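Local coordinates for protein putative aminotransferase (Actinomadura melliaura, PDB 4ZWV) that probably transfers an amino group to a sugar with pyridoxal 5'-phosphate as cofactor, in making the aminopentose of the indolocarbazole AT2433, at residues L68-P71 with E72-E76; A223-R227 with G228-V232; V300-R303 with P304-H307. All coordinates share one frame; numbering follows the deposited sequence. Where two conformers were deposited one is given.

Contact 1: residues L68-P71 with E72-E76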
loop_
_atom_site.group_PDB
_atom_site.type_symbol
_atom_site.label_atom_id
_atom_site.label_comp_id
_atom_site.label_asym_id
_atom_site.label_seq_id
_atom_site.Cartn_x
_atom_site.Cartn_y
_atom_site.Cartn_z
ATOM N N LEU A 68 12.398 -12.554 -4.230
ATOM C CA LEU A 68 12.811 -13.931 -4.487
ATOM C C LEU A 68 13.425 -14.085 -5.853
ATOM O O LEU A 68 12.974 -13.475 -6.809
ATOM C CB LEU A 68 11.639 -14.893 -4.339
ATOM C CG LEU A 68 11.070 -14.923 -2.931
ATOM C CD1 LEU A 68 9.971 -15.962 -2.864
ATOM C CD2 LEU A 68 12.171 -15.207 -1.911
ATOM N N ASP A 69 14.474 -14.898 -5.909
ATOM C CA ASP A 69 15.132 -15.257 -7.155
ATOM C C ASP A 69 14.808 -16.706 -7.490
ATOM O O ASP A 69 15.395 -17.638 -6.935
ATOM C CB ASP A 69 16.645 -15.051 -7.039
ATOM C CG ASP A 69 17.395 -15.501 -8.274
ATOM O OD1 ASP A 69 16.804 -15.492 -9.377
ATOM O OD2 ASP A 69 18.582 -15.869 -8.139
ATOM N N ALA A 70 13.851 -16.890 -8.391
ATOM C CA ALA A 70 13.482 -18.222 -8.845
ATOM C C ALA A 70 12.847 -18.126 -10.225
ATOM O O ALA A 70 12.203 -17.113 -10.536
ATOM C CB ALA A 70 12.530 -18.877 -7.848
ATOM N N PRO A 71 13.032 -19.164 -11.058
ATOM C CA PRO A 71 12.460 -19.172 -12.408
ATOM C C PRO A 71 10.935 -19.181 -12.372
ATOM O O PRO A 71 10.343 -19.636 -11.392
ATOM C CB PRO A 71 13.011 -20.466 -13.016
ATOM C CG PRO A 71 13.246 -21.355 -11.842
ATOM C CD PRO A 71 13.721 -20.433 -10.749
ATOM N N GLU A 72 10.300 -18.688 -13.431
ATOM C CA GLU A 72 8.842 -18.622 -13.463
ATOM C C GLU A 72 8.185 -19.992 -13.365
ATOM O O GLU A 72 7.081 -20.110 -12.840
ATOM C CB GLU A 72 8.378 -17.923 -14.744
ATOM C CG GLU A 72 8.750 -16.459 -14.812
ATOM C CD GLU A 72 8.040 -15.633 -13.754
ATOM O OE1 GLU A 72 6.836 -15.353 -13.935
ATOM O OE2 GLU A 72 8.677 -15.265 -12.746
ATOM N N GLU A 73 8.856 -21.036 -13.847
ATOM C CA GLU A 73 8.287 -22.379 -13.769
ATOM C C GLU A 73 8.201 -22.894 -12.328
ATOM O O GLU A 73 7.508 -23.869 -12.056
ATOM C CB GLU A 73 9.067 -23.367 -14.645
ATOM C CG GLU A 73 10.537 -23.497 -14.311
ATOM C CD GLU A 73 11.420 -22.549 -15.114
ATOM O OE1 GLU A 73 12.633 -22.831 -15.213
ATOM O OE2 GLU A 73 10.919 -21.521 -15.638
ATOM N N ARG A 74 8.936 -22.273 -11.411
ATOM C CA ARG A 74 8.711 -22.552 -9.994
ATOM C C ARG A 74 7.626 -21.593 -9.527
ATOM O O ARG A 74 7.905 -20.504 -9.048
ATOM C CB ARG A 74 10.002 -22.426 -9.181
ATOM C CG ARG A 74 10.857 -23.700 -9.301
ATOM C CD ARG A 74 12.245 -23.530 -8.715
ATOM N NE ARG A 74 12.185 -23.061 -7.339
ATOM C CZ ARG A 74 13.171 -22.406 -6.734
ATOM N NH1 ARG A 74 14.299 -22.147 -7.397
ATOM N NH2 ARG A 74 13.037 -22.014 -5.473
ATOM N N ASP A 75 6.377 -21.996 -9.743
ATOM C CA ASP A 75 5.241 -21.095 -9.593
ATOM C C ASP A 75 4.433 -21.330 -8.326
ATOM O O ASP A 75 3.438 -20.649 -8.094
ATOM C CB ASP A 75 4.312 -21.216 -10.811
ATOM C CG ASP A 75 3.666 -22.592 -10.937
ATOM O OD1 ASP A 75 4.208 -23.580 -10.407
ATOM O OD2 ASP A 75 2.610 -22.699 -11.602
ATOM N N GLU A 76 4.896 -22.256 -7.502
ATOM C CA GLU A 76 4.146 -22.690 -6.340
ATOM C C GLU A 76 4.652 -22.058 -5.047
ATOM O O GLU A 76 5.843 -22.109 -4.743
ATOM C CB GLU A 76 4.220 -24.213 -6.254
ATOM C CG GLU A 76 3.712 -24.835 -4.985
ATOM C CD GLU A 76 3.920 -26.338 -4.999
ATOM O OE1 GLU A 76 2.931 -27.073 -5.211
ATOM O OE2 GLU A 76 5.077 -26.786 -4.826
HETATM O O HOH W 1 16.291 -20.281 -6.735
#
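The carbonyl oxygen of Pro71 accepts the backbone N-H of Arg74, with N to O at 3.0 Å. The bond is bent, with an angle of 143° at the hydrogen, and the donor stands above the carbonyl plane. It closes a type I beta turn from Pro71 to Arg74. Arg124 NH2 adds a weak bond to the same oxygen.

The side chain of Arg74 folds back over the residues that lead into the turn. Its chain bends at chi3 (54°), which brings the guanidinium beneath the methyl of Ala70. Ala70 CB sits 3.7 Å from Arg74 NH1, over the centre of one face of the group. The Pro71 ring adds its CD, 3.8 Å from Arg74 NH1, approaching obliquely. At the guanidinium edge a water lies in plane, 2.8 Å from Arg74 NH1, and donates in turn to Asp69 O.

This is the surface loop between helix 57-66 and strand 76-79, a strand of the seven-stranded mixed sheet of the PLP-dependent aminotransferase fold. Arg74 ties the loop to the neighbouring strand 123-129 through a bond from its NE to Thr123 O. Its guanidinium also makes a cation-pi contact with Phe154. Replacing Arg74 with an alanine is likely to leave Thr123 O without this donor, break the water link to Asp69 and leave the methyl of Ala70 without its flat cover.

Glu73, itself exposed, runs across the Pro71 ring at about a right angle. Its chain is bent at chi2 (-92°), and its carboxylate lies against the ring carbons, with Glu73 OE1 3.3 Å from Pro71 CB. Glu72 extends away from the proline and pairs through OE2 with Arg96.

Contact 2: residues A223-R227 with G228-V232; sequences ADRLR and GAYDV
Asp224 and Arg225 join Gly228 and Ala229 in a Schellman motif, part of the long loop between helices 205-214 and 243-273. The second subunit of the dimer lies within reach of seven residues of the contact.

Backbone bonds set the motif. Asp224 O accepts Ala229 N at 3.1 Å and, from the other face of its carbonyl plane, Arg227 N. Gly228 N donates to Arg225 O at 3.0 Å, from above the carbonyl plane. Gly228 has positive phi (64°), and a CB there would clash with Arg227 O.

Apolar contacts come next. The methyl of Ala223 meets Tyr230 CB at 3.6 Å. Arg225 CG lies over one face of the Tyr230 ring in a CH-pi contact, 4.3 Å from the ring centroid. Tyr230 CG lies between its backbone N and carbonyl carbon (chi1 63°), which turns the ring back under Arg225. The guanidinium is steeply inclined to the ring, with 77° between the planes.

Polar side-chain ends reach the second subunit. Tyr230 OH bonds to Glu85 of that subunit. Arg227 NH2 forms a salt bridge to Glu311 of the second subunit.

Water completes the contact. One water links Arg225 NE to Tyr230 OH, the latter weakly. Another accepts from Asp224 N and donates to Ala229 O, at 2.7 Å from that oxygen.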
loop_
_atom_site.group_PDB
_atom_site.type_symbol
_atom_site.label_atom_id
_atom_site.label_comp_id
_atom_site.label_asym_id
_atom_site.label_seq_id
_atom_site.Cartn_x
_atom_site.Cartn_y
_atom_site.Cartn_z
ATOM N N ALA A 223 19.476 10.181 -4.291
ATOM C CA ALA A 223 19.873 10.675 -5.611
ATOM C C ALA A 223 19.244 12.017 -5.978
ATOM O O ALA A 223 18.249 12.436 -5.387
ATOM C CB ALA A 223 19.532 9.639 -6.680
ATOM N N ASP A 224 19.828 12.668 -6.980
ATOM C CA ASP A 224 19.362 13.972 -7.464
ATOM C C ASP A 224 18.212 13.773 -8.456
ATOM O O ASP A 224 18.422 13.729 -9.671
ATOM C CB ASP A 224 20.522 14.739 -8.116
ATOM C CG ASP A 224 20.191 16.201 -8.387
ATOM O OD1 ASP A 224 19.020 16.601 -8.226
ATOM O OD2 ASP A 224 21.116 16.955 -8.760
ATOM N N ARG A 225 16.993 13.661 -7.941
ATOM C CA ARG A 225 15.850 13.357 -8.796
ATOM C C ARG A 225 15.468 14.539 -9.683
ATOM O O ARG A 225 14.943 14.353 -10.781
ATOM C CB ARG A 225 14.663 12.899 -7.946
ATOM C CG ARG A 225 14.912 11.540 -7.292
ATOM C CD ARG A 225 13.927 11.216 -6.184
ATOM N NE ARG A 225 12.556 11.085 -6.662
ATOM C CZ ARG A 225 11.503 10.969 -5.859
ATOM N NH1 ARG A 225 10.286 10.857 -6.369
ATOM N NH2 ARG A 225 11.670 10.966 -4.543
ATOM N N LEU A 226 15.761 15.751 -9.220
ATOM C CA LEU A 226 15.505 16.958 -10.000
ATOM C C LEU A 226 16.271 16.984 -11.327
ATOM O O LEU A 226 15.833 17.603 -12.299
ATOM C CB LEU A 226 15.869 18.192 -9.171
ATOM C CG LEU A 226 15.344 19.552 -9.620
ATOM C CD1 LEU A 226 13.833 19.600 -9.478
ATOM C CD2 LEU A 226 16.007 20.663 -8.805
ATOM N N ARG A 227 17.427 16.321 -11.363
ATOM C CA ARG A 227 18.223 16.276 -12.583
ATOM C C ARG A 227 18.129 14.912 -13.269
ATOM O O ARG A 227 18.905 14.623 -14.189
ATOM C CB ARG A 227 19.685 16.615 -12.283
ATOM C CG ARG A 227 19.895 18.027 -11.742
ATOM C CD ARG A 227 19.758 19.089 -12.825
ATOM N NE ARG A 227 19.860 20.422 -12.237
ATOM C CZ ARG A 227 18.831 21.238 -12.033
ATOM N NH1 ARG A 227 17.609 20.892 -12.414
ATOM N NH2 ARG A 227 19.033 22.415 -11.463
ATOM N N GLY A 228 17.191 14.082 -12.815
ATOM C CA GLY A 228 16.983 12.767 -13.402
ATOM C C GLY A 228 18.178 11.850 -13.219
ATOM O O GLY A 228 18.356 10.900 -13.980
ATOM N N ALA A 229 18.994 12.133 -12.207
ATOM C CA ALA A 229 20.260 11.435 -12.002
ATOM C C ALA A 229 20.100 10.203 -11.117
ATOM O O ALA A 229 20.699 10.087 -10.037
ATOM C CB ALA A 229 21.288 12.388 -11.411
ATOM N N TYR A 230 19.264 9.279 -11.568
ATOM C CA TYR A 230 19.062 8.036 -10.849
ATOM C C TYR A 230 18.583 6.972 -11.822
ATOM O O TYR A 230 18.029 7.280 -12.884
ATOM C CB TYR A 230 18.063 8.213 -9.697
ATOM C CG TYR A 230 16.678 8.595 -10.174
ATOM C CD1 TYR A 230 16.382 9.908 -10.526
ATOM C CD2 TYR A 230 15.676 7.631 -10.289
ATOM C CE1 TYR A 230 15.114 10.253 -10.987
ATOM C CE2 TYR A 230 14.411 7.966 -10.739
ATOM C CZ TYR A 230 14.142 9.269 -11.090
ATOM O OH TYR A 230 12.890 9.600 -11.542
ATOM N N ASP A 231 18.822 5.718 -11.463
ATOM C CA ASP A 231 18.425 4.604 -12.304
ATOM C C ASP A 231 17.683 3.579 -11.479
ATOM O O ASP A 231 18.143 3.185 -10.407
ATOM C CB ASP A 231 19.630 3.942 -12.975
ATOM C CG ASP A 231 19.242 2.678 -13.714
ATOM O OD1 ASP A 231 18.586 2.801 -14.765
ATOM O OD2 ASP A 231 19.596 1.560 -13.252
ATOM N N VAL A 232 16.527 3.151 -11.967
ATOM C CA VAL A 232 15.788 2.086 -11.312
ATOM C C VAL A 232 16.221 0.746 -11.899
ATOM O O VAL A 232 15.903 0.439 -13.058
ATOM C CB VAL A 232 14.259 2.258 -11.473
ATOM C CG1 VAL A 232 13.534 1.069 -10.854
ATOM C CG2 VAL A 232 13.790 3.569 -10.835
HETATM O O HOH W 2 22.205 11.410 -8.291
HETATM O O HOH W 3 12.025 12.157 -9.641
#

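Contact 3: residues V300-R303 with P304-H307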
loop_
_atom_site.group_PDB
_atom_site.type_symbol
_atom_site.label_atom_id
_atom_site.label_comp_id
_atom_site.label_asym_id
_atom_site.label_seq_id
_atom_site.Cartn_x
_atom_site.Cartn_y
_atom_site.Cartn_z
ATOM N N VAL A 300 -13.666 -26.421 21.203
ATOM C CA VAL A 300 -14.847 -26.814 21.978
ATOM C C VAL A 300 -15.840 -27.694 21.223
ATOM O O VAL A 300 -15.978 -27.596 19.998
ATOM C CB VAL A 300 -15.627 -25.571 22.501
ATOM C CG1 VAL A 300 -14.773 -24.760 23.460
ATOM C CG2 VAL A 300 -16.110 -24.699 21.348
ATOM N N ASP A 301 -16.515 -28.559 21.978
ATOM C CA ASP A 301 -17.684 -29.295 21.507
ATOM C C ASP A 301 -18.905 -28.384 21.546
ATOM O O ASP A 301 -18.972 -27.475 22.377
ATOM C CB ASP A 301 -17.938 -30.527 22.368
ATOM C CG ASP A 301 -16.769 -31.487 22.379
ATOM O OD1 ASP A 301 -15.979 -31.483 21.417
ATOM O OD2 ASP A 301 -16.649 -32.250 23.361
ATOM N N ASP A 302 -19.874 -28.647 20.667
ATOM C CA ASP A 302 -21.102 -27.845 20.566
ATOM C C ASP A 302 -20.781 -26.356 20.525
ATOM O O ASP A 302 -21.275 -25.574 21.339
ATOM C CB ASP A 302 -22.059 -28.136 21.724
ATOM C CG ASP A 302 -23.488 -27.676 21.435
ATOM O OD1 ASP A 302 -23.733 -27.101 20.349
ATOM O OD2 ASP A 302 -24.365 -27.874 22.304
ATOM N N ARG A 303 -19.937 -25.969 19.579
ATOM C CA ARG A 303 -19.509 -24.583 19.478
ATOM C C ARG A 303 -20.645 -23.573 19.226
ATOM O O ARG A 303 -20.558 -22.451 19.708
ATOM C CB ARG A 303 -18.442 -24.443 18.395
ATOM C CG ARG A 303 -17.714 -23.106 18.448
ATOM C CD ARG A 303 -16.662 -23.007 17.367
ATOM N NE ARG A 303 -17.265 -23.093 16.040
ATOM C CZ ARG A 303 -16.571 -23.169 14.909
ATOM N NH1 ARG A 303 -15.243 -23.141 14.936
ATOM N NH2 ARG A 303 -17.212 -23.259 13.748
ATOM N N PRO A 304 -21.705 -23.950 18.476
ATOM C CA PRO A 304 -22.778 -22.949 18.375
ATOM C C PRO A 304 -23.360 -22.550 19.733
ATOM O O PRO A 304 -23.631 -21.366 19.958
ATOM C CB PRO A 304 -23.832 -23.655 17.512
ATOM C CG PRO A 304 -23.040 -24.551 16.643
ATOM C CD PRO A 304 -21.934 -25.074 17.544
ATOM N N ALA A 305 -23.542 -23.518 20.625
ATOM C CA ALA A 305 -24.023 -23.216 21.968
ATOM C C ALA A 305 -22.966 -22.437 22.755
ATOM O O ALA A 305 -23.303 -21.544 23.529
ATOM C CB ALA A 305 -24.414 -24.494 22.697
ATOM N N PHE A 306 -21.692 -22.761 22.544
ATOM C CA PHE A 306 -20.602 -22.030 23.193
ATOM C C PHE A 306 -20.597 -20.556 22.779
ATOM O O PHE A 306 -20.450 -19.667 23.618
ATOM C CB PHE A 306 -19.248 -22.668 22.865
ATOM C CG PHE A 306 -18.078 -22.024 23.575
ATOM C CD1 PHE A 306 -17.680 -22.464 24.829
ATOM C CD2 PHE A 306 -17.369 -20.994 22.975
ATOM C CE1 PHE A 306 -16.593 -21.872 25.476
ATOM C CE2 PHE A 306 -16.289 -20.402 23.609
ATOM C CZ PHE A 306 -15.900 -20.836 24.864
ATOM N N HIS A 307 -20.759 -20.305 21.482
ATOM C CA HIS A 307 -20.845 -18.939 20.977
ATOM C C HIS A 307 -22.005 -18.172 21.618
ATOM O O HIS A 307 -21.834 -17.030 22.039
ATOM C CB HIS A 307 -20.995 -18.941 19.454
ATOM C CG HIS A 307 -19.733 -19.281 18.727
ATOM N ND1 HIS A 307 -19.722 -19.729 17.423
ATOM C CD2 HIS A 307 -18.438 -19.233 19.119
ATOM C CE1 HIS A 307 -18.475 -19.944 17.044
ATOM N NE2 HIS A 307 -17.674 -19.648 18.055
#
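Arg303 and His307 pack side by side on the first turn of helix 303-312, which follows strand 296-300. Asp302 holds the N-cap position. Two backbone bonds start the helix. Phe306 N donates to Asp302 O at 3.1 Å, with the donor in the carbonyl plane. His307 N reaches Arg303 O at 2.8 Å, nearly straight, with an angle of 168° at the hydrogen.

The tight part has two CH-pi contacts. In the first, Arg303 lies along one face of the imidazole. Its CG sits 3.7 Å from the His307 ring centroid, offset toward the rim. CD and NE follow the ring outward, and Arg303 NE comes within 3.5 Å of His307 CE1. Guanidinium and imidazole planes are only 15° apart. With chi1 at -167°, Arg303 CG lies opposite the residue's own backbone N, and the chain runs alongside the ring. Beyond the histidine, Arg303 NH1 bonds to the carbonyl oxygens of Tyr344 and Met347. This fixes the far end of the arginine.

The second is buried. Val300 CG1, at the end of the strand, sits over one face of the Phe306 ring, and the two side chains cross at about a right angle. Both also pack on Val348 of strand 347-350. Trp372 meets the Phe306 ring edge-to-face. Helix, sheet and chain end are thus joined through one apolar cluster.

The solvent side is looser. Pro304 and Asp302 are exposed, and a glycerol, probably from the crystallisation liquor, lies about 4 Å from the Asp302 side chain. In the buried part, by contrast, Val300 CG1 stays within 3.9 Å of Phe306 CD1.

Overall arrangement
The contacts come in series along the chain: 68-76, then 223-232, then 300-307. Within one chain none touches another. Contact 1 belongs to the part with the seven-stranded mixed sheet. Contact 3 joins helix 303-312 to the antiparallel sheet of strands 280-282, 296-300 and 347-350. Contact 2 sits on the loop before helix 243-273. Centres of contacts 1 and 2 are about 31 Å apart, those of 1 and 3 about 43 Å. The centres of contacts 2 and 3 are about 61 Å apart, on opposite sides of the chain's centre. Across the dimer Arg227 of contact 2 packs on His307 of contact 3 in the second subunit. All three lie away from the known cofactor sites.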